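Local coordinates for protein esterase (PDB 3D7R) that is a putative esterase of the alpha/beta-hydrolase fold that probably hydrolyses ester bonds, its natural substrate not being established, at residues 105-110 against 133-138; 141-146 against 233-238; 50-55 against 229-234. All blocks are in the same frame, centred on the assembly; numbering follows the deposited sequence.

Contact 1: residues 105-110 against 133-138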
# COMPACT_ATOMS: atom_id res chain seq x y z
N GLY A 105 2.11 -5.15 -3.85
CA GLY A 105 2.36 -6.14 -4.90
C GLY A 105 3.33 -5.62 -5.94
O GLY A 105 3.42 -6.16 -7.05
N PHE A 106 4.03 -4.54 -5.58
CA PHE A 106 5.11 -3.96 -6.39
C PHE A 106 4.68 -3.39 -7.74
O PHE A 106 5.52 -3.19 -8.62
CB PHE A 106 6.29 -4.94 -6.52
CG PHE A 106 6.60 -5.68 -5.25
CD1 PHE A 106 7.30 -5.06 -4.21
CD2 PHE A 106 6.12 -6.98 -5.06
CE1 PHE A 106 7.55 -5.74 -3.01
CE2 PHE A 106 6.37 -7.68 -3.86
CZ PHE A 106 7.08 -7.06 -2.84
N ASN A 107 3.38 -3.11 -7.89
CA ASN A 107 2.77 -2.61 -9.14
C ASN A 107 2.82 -3.65 -10.25
O ASN A 107 2.71 -3.30 -11.44
CB ASN A 107 3.37 -1.27 -9.60
CG ASN A 107 3.31 -0.19 -8.51
OD1 ASN A 107 2.24 0.11 -8.00
ND2 ASN A 107 4.47 0.36 -8.14
N ALA A 108 2.96 -4.92 -9.86
CA ALA A 108 3.05 -6.05 -10.79
C ALA A 108 2.09 -7.17 -10.42
O ALA A 108 1.59 -7.89 -11.31
CB ALA A 108 4.49 -6.59 -10.82
N LEU A 109 1.88 -7.35 -9.12
CA LEU A 109 0.97 -8.36 -8.57
C LEU A 109 -0.41 -7.77 -8.29
O LEU A 109 -0.54 -6.61 -7.92
CB LEU A 109 1.52 -8.92 -7.25
CG LEU A 109 2.86 -9.64 -7.32
CD1 LEU A 109 3.30 -10.02 -5.91
CD2 LEU A 109 2.75 -10.88 -8.22
N GLN A 110 -1.44 -8.59 -8.44
CA GLN A 110 -2.79 -8.22 -8.06
C GLN A 110 -2.95 -8.50 -6.56
O GLN A 110 -2.00 -9.02 -5.91
CB GLN A 110 -3.80 -9.02 -8.90
CG GLN A 110 -3.75 -8.75 -10.40
CD GLN A 110 -4.22 -7.35 -10.82
OE1 GLN A 110 -4.01 -6.36 -10.12
NE2 GLN A 110 -4.83 -7.27 -12.00
N PRO A 133 -9.60 -0.38 -5.60
CA PRO A 133 -9.36 -0.29 -7.06
C PRO A 133 -8.28 -1.25 -7.57
O PRO A 133 -7.19 -1.34 -6.99
CB PRO A 133 -8.93 1.15 -7.25
CG PRO A 133 -8.24 1.52 -5.93
CD PRO A 133 -9.04 0.77 -4.87
N ILE A 134 -8.58 -1.99 -8.64
CA ILE A 134 -7.57 -2.85 -9.27
C ILE A 134 -6.87 -1.97 -10.33
O ILE A 134 -7.22 -2.00 -11.50
CB ILE A 134 -8.20 -4.14 -9.86
CG1 ILE A 134 -9.08 -4.86 -8.82
CG2 ILE A 134 -7.12 -5.08 -10.40
CD1 ILE A 134 -8.39 -5.16 -7.45
N TYR A 135 -5.91 -1.16 -9.87
CA TYR A 135 -5.27 -0.11 -10.67
C TYR A 135 -4.31 -0.74 -11.68
O TYR A 135 -3.86 -1.87 -11.48
CB TYR A 135 -4.55 0.89 -9.74
CG TYR A 135 -3.57 0.21 -8.79
CD1 TYR A 135 -2.29 -0.18 -9.22
CD2 TYR A 135 -3.93 -0.06 -7.46
CE1 TYR A 135 -1.42 -0.81 -8.36
CE2 TYR A 135 -3.05 -0.70 -6.58
CZ TYR A 135 -1.80 -1.08 -7.05
OH TYR A 135 -0.90 -1.71 -6.21
N PRO A 136 -4.04 -0.04 -12.80
CA PRO A 136 -3.14 -0.60 -13.83
C PRO A 136 -1.79 -1.07 -13.29
O PRO A 136 -1.16 -0.39 -12.46
CB PRO A 136 -2.94 0.58 -14.79
CG PRO A 136 -4.25 1.35 -14.70
CD PRO A 136 -4.59 1.27 -13.22
N LYS A 137 -1.36 -2.23 -13.78
CA LYS A 137 -0.14 -2.88 -13.34
C LYS A 137 0.88 -2.99 -14.44
O LYS A 137 0.54 -3.13 -15.64
CB LYS A 137 -0.43 -4.31 -12.86
CG LYS A 137 -1.46 -4.46 -11.75
CD LYS A 137 -1.12 -3.59 -10.55
CE LYS A 137 -1.93 -3.98 -9.31
NZ LYS A 137 -3.44 -3.73 -9.48
N THR A 138 2.14 -2.97 -14.03
CA THR A 138 3.24 -3.33 -14.90
C THR A 138 3.27 -4.87 -15.03
O THR A 138 2.76 -5.58 -14.16
CB THR A 138 4.58 -2.68 -14.41
OG1 THR A 138 5.28 -2.07 -15.51
CG2 THR A 138 5.51 -3.64 -13.62
O HOH W 1 0.82 -4.06 -7.13
O HOH W 2 1.74 -0.71 -5.54
O HOH W 3 -5.01 -4.21 -13.33
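Lys-137 meets Gln-110 across the contact, NZ against the amide oxygen. Its chain bends about CB-CG (chi2 -54°) and again about CD-CE (chi4 -65°). These bends bring NZ back over the Tyr-135 ring of its own segment, 3.6 Å above the plane and over its centre. NZ donates to Gln-110 OE1 at 2.8 Å, in the carbonyl plane of the amide. It also donates to Tyr-135 O at 2.8 Å, on a lone pair, and it is bonded to His-103 NE2. Ile-134 CG2 packs against the Gln-110 amide, 3.4 Å from OE1, the two side chains crossing at about a right angle. Asn-107 OD1 comes obliquely to the Tyr-135 ring, with amide and ring planes 67° apart. A water donates to both Asn-107 OD1 and Tyr-135 OH, and the hydroxyl also bonds to His-103 O. The backbones join where Thr-138 N donates to Asn-107 O at 2.7 Å. Beside it, Ala-108 CA makes a C-H...O contact with Thr-138 O. Gly-105 is the last residue of the His-Gly-Gly sequence that begins at His-103. Loop 105-110 thus probably corresponds to the oxyanion-hole loop of hormone-sensitive-lipase-type esterases.

Contact 2: residues 141-146 against 233-238. With DMS (dimethyl sulfoxide), chain M.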
# COMPACT_ATOMS: atom_id res chain seq x y z
N PHE A 141 1.43 -1.70 -18.08
CA PHE A 141 1.19 -0.30 -17.75
C PHE A 141 2.26 0.29 -16.84
O PHE A 141 3.07 -0.43 -16.24
CB PHE A 141 -0.23 -0.15 -17.19
CG PHE A 141 -1.29 -0.66 -18.14
CD1 PHE A 141 -1.66 0.11 -19.25
CD2 PHE A 141 -1.87 -1.91 -17.97
CE1 PHE A 141 -2.61 -0.36 -20.15
CE2 PHE A 141 -2.81 -2.39 -18.86
CZ PHE A 141 -3.19 -1.61 -19.95
N HIS A 142 2.25 1.61 -16.73
CA HIS A 142 3.36 2.33 -16.13
C HIS A 142 2.87 3.37 -15.15
O HIS A 142 1.66 3.58 -14.99
CB HIS A 142 4.20 2.96 -17.25
CG HIS A 142 4.68 1.95 -18.26
ND1 HIS A 142 4.09 1.81 -19.50
CD2 HIS A 142 5.64 1.01 -18.19
CE1 HIS A 142 4.70 0.84 -20.17
NE2 HIS A 142 5.64 0.34 -19.39
N ILE A 143 3.82 4.02 -14.50
CA ILE A 143 3.52 5.00 -13.45
C ILE A 143 2.32 5.94 -13.73
O ILE A 143 1.43 6.05 -12.89
CB ILE A 143 4.80 5.79 -13.04
CG1 ILE A 143 4.49 6.74 -11.87
CG2 ILE A 143 5.43 6.49 -14.28
CD1 ILE A 143 5.70 7.45 -11.28
N ASP A 144 2.28 6.60 -14.88
CA ASP A 144 1.20 7.57 -15.13
C ASP A 144 -0.18 6.94 -15.21
O ASP A 144 -1.15 7.52 -14.75
CB ASP A 144 1.46 8.44 -16.36
CG ASP A 144 2.63 9.38 -16.18
OD1 ASP A 144 3.17 9.53 -15.05
OD2 ASP A 144 3.02 10.00 -17.19
N ASP A 145 -0.25 5.74 -15.80
CA ASP A 145 -1.48 4.96 -15.87
C ASP A 145 -1.99 4.67 -14.46
O ASP A 145 -3.18 4.77 -14.17
CB ASP A 145 -1.22 3.61 -16.57
CG ASP A 145 -0.68 3.78 -17.99
OD1 ASP A 145 -1.34 4.48 -18.79
OD2 ASP A 145 0.39 3.20 -18.32
N THR A 146 -1.07 4.26 -13.60
CA THR A 146 -1.39 3.85 -12.24
C THR A 146 -1.94 5.03 -11.46
O THR A 146 -3.01 4.95 -10.85
CB THR A 146 -0.13 3.31 -11.54
OG1 THR A 146 0.32 2.16 -12.25
CG2 THR A 146 -0.43 2.92 -10.07
N LYS A 233 11.78 -0.36 -11.97
CA LYS A 233 12.37 0.18 -13.18
C LYS A 233 11.42 -0.02 -14.36
O LYS A 233 11.22 0.90 -15.16
CB LYS A 233 13.74 -0.46 -13.46
CG LYS A 233 14.92 0.24 -12.75
CD LYS A 233 16.22 -0.59 -12.83
CE LYS A 233 17.28 -0.11 -11.82
NZ LYS A 233 18.43 -1.09 -11.64
N LYS A 234 10.81 -1.20 -14.46
CA LYS A 234 9.86 -1.48 -15.54
C LYS A 234 8.64 -0.52 -15.48
O LYS A 234 8.25 0.08 -16.48
CB LYS A 234 9.41 -2.94 -15.48
CG LYS A 234 8.44 -3.35 -16.59
CD LYS A 234 9.14 -3.35 -17.94
CE LYS A 234 8.72 -4.51 -18.79
NZ LYS A 234 9.52 -4.50 -20.05
N TRP A 235 8.07 -0.38 -14.28
CA TRP A 235 6.93 0.49 -14.02
C TRP A 235 7.25 1.98 -14.26
O TRP A 235 6.43 2.73 -14.85
CB TRP A 235 6.45 0.26 -12.59
CG TRP A 235 5.23 1.04 -12.18
CD1 TRP A 235 3.96 0.91 -12.64
CD2 TRP A 235 5.19 2.04 -11.16
NE1 TRP A 235 3.12 1.78 -11.99
CE2 TRP A 235 3.86 2.49 -11.07
CE3 TRP A 235 6.16 2.61 -10.33
CZ2 TRP A 235 3.47 3.48 -10.18
CZ3 TRP A 235 5.77 3.60 -9.43
CH2 TRP A 235 4.44 4.02 -9.36
N ALA A 236 8.44 2.39 -13.84
CA ALA A 236 8.90 3.78 -13.95
C ALA A 236 9.06 4.25 -15.39
O ALA A 236 8.99 5.43 -15.65
CB ALA A 236 10.23 3.97 -13.20
N ASN A 237 9.29 3.31 -16.32
CA ASN A 237 9.29 3.58 -17.76
C ASN A 237 10.24 4.71 -18.16
O ASN A 237 9.89 5.57 -18.96
CB ASN A 237 7.85 3.84 -18.28
CG ASN A 237 7.72 3.66 -19.78
OD1 ASN A 237 8.34 2.78 -20.37
ND2 ASN A 237 6.91 4.50 -20.41
N GLY A 238 11.45 4.70 -17.60
CA GLY A 238 12.45 5.70 -17.97
C GLY A 238 12.71 6.76 -16.91
O GLY A 238 13.72 7.46 -16.99
S DMS M . 6.59 7.96 -18.64
O DMS M . 5.85 6.32 -18.73
C1 DMS M . 5.44 9.16 -19.39
C2 DMS M . 6.63 8.56 -16.93
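Trp-235, in the last turn of helix 225-236, lies against the start of helix 143-161, where His-142 is the N-cap. The contact joins two helices of the alpha/beta-hydrolase fold. At Trp-235 CB, chi1 of -178° sets CG opposite the backbone N and carries the indole out to the other helix. CG and CD1 lie under the backbone of Ile-143, with CD1 3.6 Å from Ile-143 N. NE1 donates almost straight to Thr-146 OG1 (2.8 Å, 173°), in the ring plane. Thr-146 OG1 is bonded to Pro-136 O as well, so two bonds fix it. CE2 is 3.5 Å and CZ2 3.6 Å from Ile-143 CA. The six-membered ring takes Ile-143 CB over its face in a CH-pi contact. Trp-235 CH2 meets Ile-143 CG1 at 3.7 Å. Trp-235 O accepts from Ile-143 N at 2.9 Å, the donor standing above the carbonyl plane. Asp-145 OD2 accepts from the N-H of His-142. The His-142 ring is stacked on the Asn-237 amide, planes 15° apart, while Lys-234 O approaches its edge. Asn-237 ND2 donates to the O of a dimethyl sulfoxide, probably from the crystallisation liquor, and its C2 methyl touches Ile-143 CG2.

Contact 3: residues 50-55 against 229-234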
# COMPACT_ATOMS: atom_id res chain seq x y z
N GLU A 50 12.53 -11.76 -16.40
CA GLU A 50 11.81 -11.88 -17.68
C GLU A 50 10.61 -12.81 -17.55
O GLU A 50 9.51 -12.45 -17.96
CB GLU A 50 12.72 -12.37 -18.82
CG GLU A 50 13.88 -11.44 -19.19
CD GLU A 50 14.82 -12.07 -20.25
OE1 GLU A 50 14.33 -12.78 -21.16
OE2 GLU A 50 16.06 -11.85 -20.18
N ARG A 51 10.82 -13.99 -16.96
CA ARG A 51 9.74 -14.97 -16.74
C ARG A 51 8.60 -14.42 -15.89
O ARG A 51 7.42 -14.67 -16.17
CB ARG A 51 10.29 -16.26 -16.12
CG ARG A 51 11.22 -17.05 -17.08
CD ARG A 51 11.47 -18.47 -16.59
NE ARG A 51 12.49 -18.50 -15.55
CZ ARG A 51 13.75 -18.89 -15.74
NH1 ARG A 51 14.15 -19.30 -16.94
NH2 ARG A 51 14.61 -18.88 -14.73
N PHE A 52 8.95 -13.67 -14.85
CA PHE A 52 7.99 -12.96 -14.02
C PHE A 52 7.17 -11.96 -14.83
O PHE A 52 5.95 -11.99 -14.77
CB PHE A 52 8.72 -12.23 -12.89
CG PHE A 52 7.81 -11.50 -11.93
CD1 PHE A 52 7.13 -12.19 -10.93
CD2 PHE A 52 7.67 -10.11 -12.01
CE1 PHE A 52 6.30 -11.52 -10.01
CE2 PHE A 52 6.84 -9.42 -11.09
CZ PHE A 52 6.16 -10.13 -10.08
N PHE A 53 7.84 -11.08 -15.59
CA PHE A 53 7.13 -10.11 -16.44
C PHE A 53 6.22 -10.78 -17.45
O PHE A 53 5.10 -10.34 -17.66
CB PHE A 53 8.09 -9.14 -17.16
CG PHE A 53 8.78 -8.15 -16.24
CD1 PHE A 53 8.16 -7.70 -15.08
CD2 PHE A 53 10.05 -7.67 -16.55
CE1 PHE A 53 8.78 -6.79 -14.23
CE2 PHE A 53 10.70 -6.73 -15.70
CZ PHE A 53 10.06 -6.31 -14.54
N TYR A 54 6.72 -11.83 -18.10
CA TYR A 54 5.91 -12.63 -19.02
C TYR A 54 4.62 -13.12 -18.34
O TYR A 54 3.51 -12.91 -18.86
CB TYR A 54 6.70 -13.82 -19.57
CG TYR A 54 5.86 -14.74 -20.44
CD1 TYR A 54 5.77 -14.52 -21.82
CD2 TYR A 54 5.17 -15.82 -19.90
CE1 TYR A 54 5.01 -15.35 -22.64
CE2 TYR A 54 4.40 -16.67 -20.72
CZ TYR A 54 4.33 -16.42 -22.09
OH TYR A 54 3.58 -17.22 -22.92
N LYS A 55 4.77 -13.78 -17.19
CA LYS A 55 3.63 -14.26 -16.40
C LYS A 55 2.67 -13.13 -15.99
O LYS A 55 1.45 -13.25 -16.12
CB LYS A 55 4.12 -15.00 -15.14
CG LYS A 55 3.01 -15.71 -14.37
CD LYS A 55 3.55 -16.59 -13.24
CE LYS A 55 2.43 -17.46 -12.65
NZ LYS A 55 1.36 -16.66 -11.98
N ASN A 229 14.03 -3.24 -7.34
CA ASN A 229 14.67 -2.43 -8.39
C ASN A 229 14.13 -2.76 -9.79
O ASN A 229 13.67 -1.88 -10.52
CB ASN A 229 16.20 -2.62 -8.39
CG ASN A 229 16.91 -1.99 -7.17
OD1 ASN A 229 18.10 -2.21 -6.96
ND2 ASN A 229 16.18 -1.24 -6.36
N GLU A 230 14.19 -4.04 -10.15
CA GLU A 230 13.84 -4.47 -11.50
C GLU A 230 12.37 -4.24 -11.81
O GLU A 230 12.00 -3.74 -12.87
CB GLU A 230 14.22 -5.94 -11.71
CG GLU A 230 15.73 -6.20 -11.75
CD GLU A 230 16.42 -5.50 -12.92
OE1 GLU A 230 16.00 -5.65 -14.09
OE2 GLU A 230 17.40 -4.79 -12.67
N ILE A 231 11.50 -4.58 -10.86
CA ILE A 231 10.07 -4.37 -11.09
C ILE A 231 9.76 -2.87 -11.21
O ILE A 231 9.06 -2.45 -12.14
CB ILE A 231 9.21 -5.02 -10.01
CG1 ILE A 231 9.38 -6.55 -10.05
CG2 ILE A 231 7.71 -4.63 -10.19
CD1 ILE A 231 8.67 -7.25 -8.89
N MSE A 232 10.30 -2.08 -10.31
CA MSE A 232 10.04 -0.63 -10.29
C MSE A 232 10.63 0.10 -11.49
O MSE A 232 10.02 1.05 -11.99
CB MSE A 232 10.50 0.01 -8.97
CG MSE A 232 9.80 -0.57 -7.75
SE MSE A 232 7.89 -0.14 -7.76
CE MSE A 232 7.99 1.76 -7.39
N LYS A 233 11.78 -0.36 -11.97
CA LYS A 233 12.37 0.18 -13.18
C LYS A 233 11.42 -0.02 -14.36
O LYS A 233 11.22 0.90 -15.16
CB LYS A 233 13.74 -0.46 -13.46
CG LYS A 233 14.92 0.24 -12.75
CD LYS A 233 16.22 -0.59 -12.83
CE LYS A 233 17.28 -0.11 -11.82
NZ LYS A 233 18.43 -1.09 -11.64
N LYS A 234 10.81 -1.20 -14.46
CA LYS A 234 9.86 -1.48 -15.54
C LYS A 234 8.64 -0.52 -15.48
O LYS A 234 8.25 0.08 -16.48
CB LYS A 234 9.41 -2.94 -15.48
CG LYS A 234 8.44 -3.35 -16.59
CD LYS A 234 9.14 -3.35 -17.94
CE LYS A 234 8.72 -4.51 -18.79
NZ LYS A 234 9.52 -4.50 -20.05
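This is a helix-helix contact between helix 46-61, in the N-terminal part of the chain, and helix 225-236. The two short segments cross at -48° with their axes 11.5 Å apart. Such a wide spacing is bridged by aromatic side chains, and no hydrogen bond joins the two segments. Phe-53 lies with its ring end against helix 225-236. Its tip atom CZ is 3.6 Å from Lys-234 CB and also 3.6 Å from Glu-230 O, which lies at the ring edge near its plane. Ile-231 CA sits at the same edge. The aliphatic part of Lys-234 runs over one face of the ring, the two side chains sliding past each other in opposite directions. Lys-234 CG makes a CH-pi contact, 4.2 Å from the Phe-53 ring centroid. Bends at chi2 (68°) and chi3 bring Lys-234 CE to 4.1 Å from Phe-53 CD2. Phe-52 works one position earlier in the helix. Its CE2 meets the Ile-231 end methyl CD1 at 3.6 Å, the side chains crossing at about a right angle. Phe-43 meets the Phe-52 ring with planes at about 60°. Helix 225-236 follows the sixth strand of the sheet, 195-199. Its pairing with helix 46-61 is consistent with the cap of hormone-sensitive-lipase-type esterases.

The three contacts form one cluster, with centres 11 to 12 Å apart. Contacts 2 and 3 share Lys-233 and Lys-234 on helix 225-236, and contact 1 touches both. Thr-138 OG1 of contact 1 is 3.4 Å from Trp-235 CA of contact 2. Asn-107 ND2 lies 3.5 Å from Trp-235 CD2 and 3.5 Å from the SE atom of selenomethionine Met-232, so it packs on the shared helix. Ala-108 CB is 3.7 Å from Phe-52 CE2 in contact 3. The 105-110 loop thus lies beside the presumed cap helices. Gly-105 N and Phe-106 N make weak hydrogen bonds to Ser-173 OG. Ser-173 follows strand 166-171 at the turn where this fold usually has its nucleophile elbow, so the loop probably borders the active-site region.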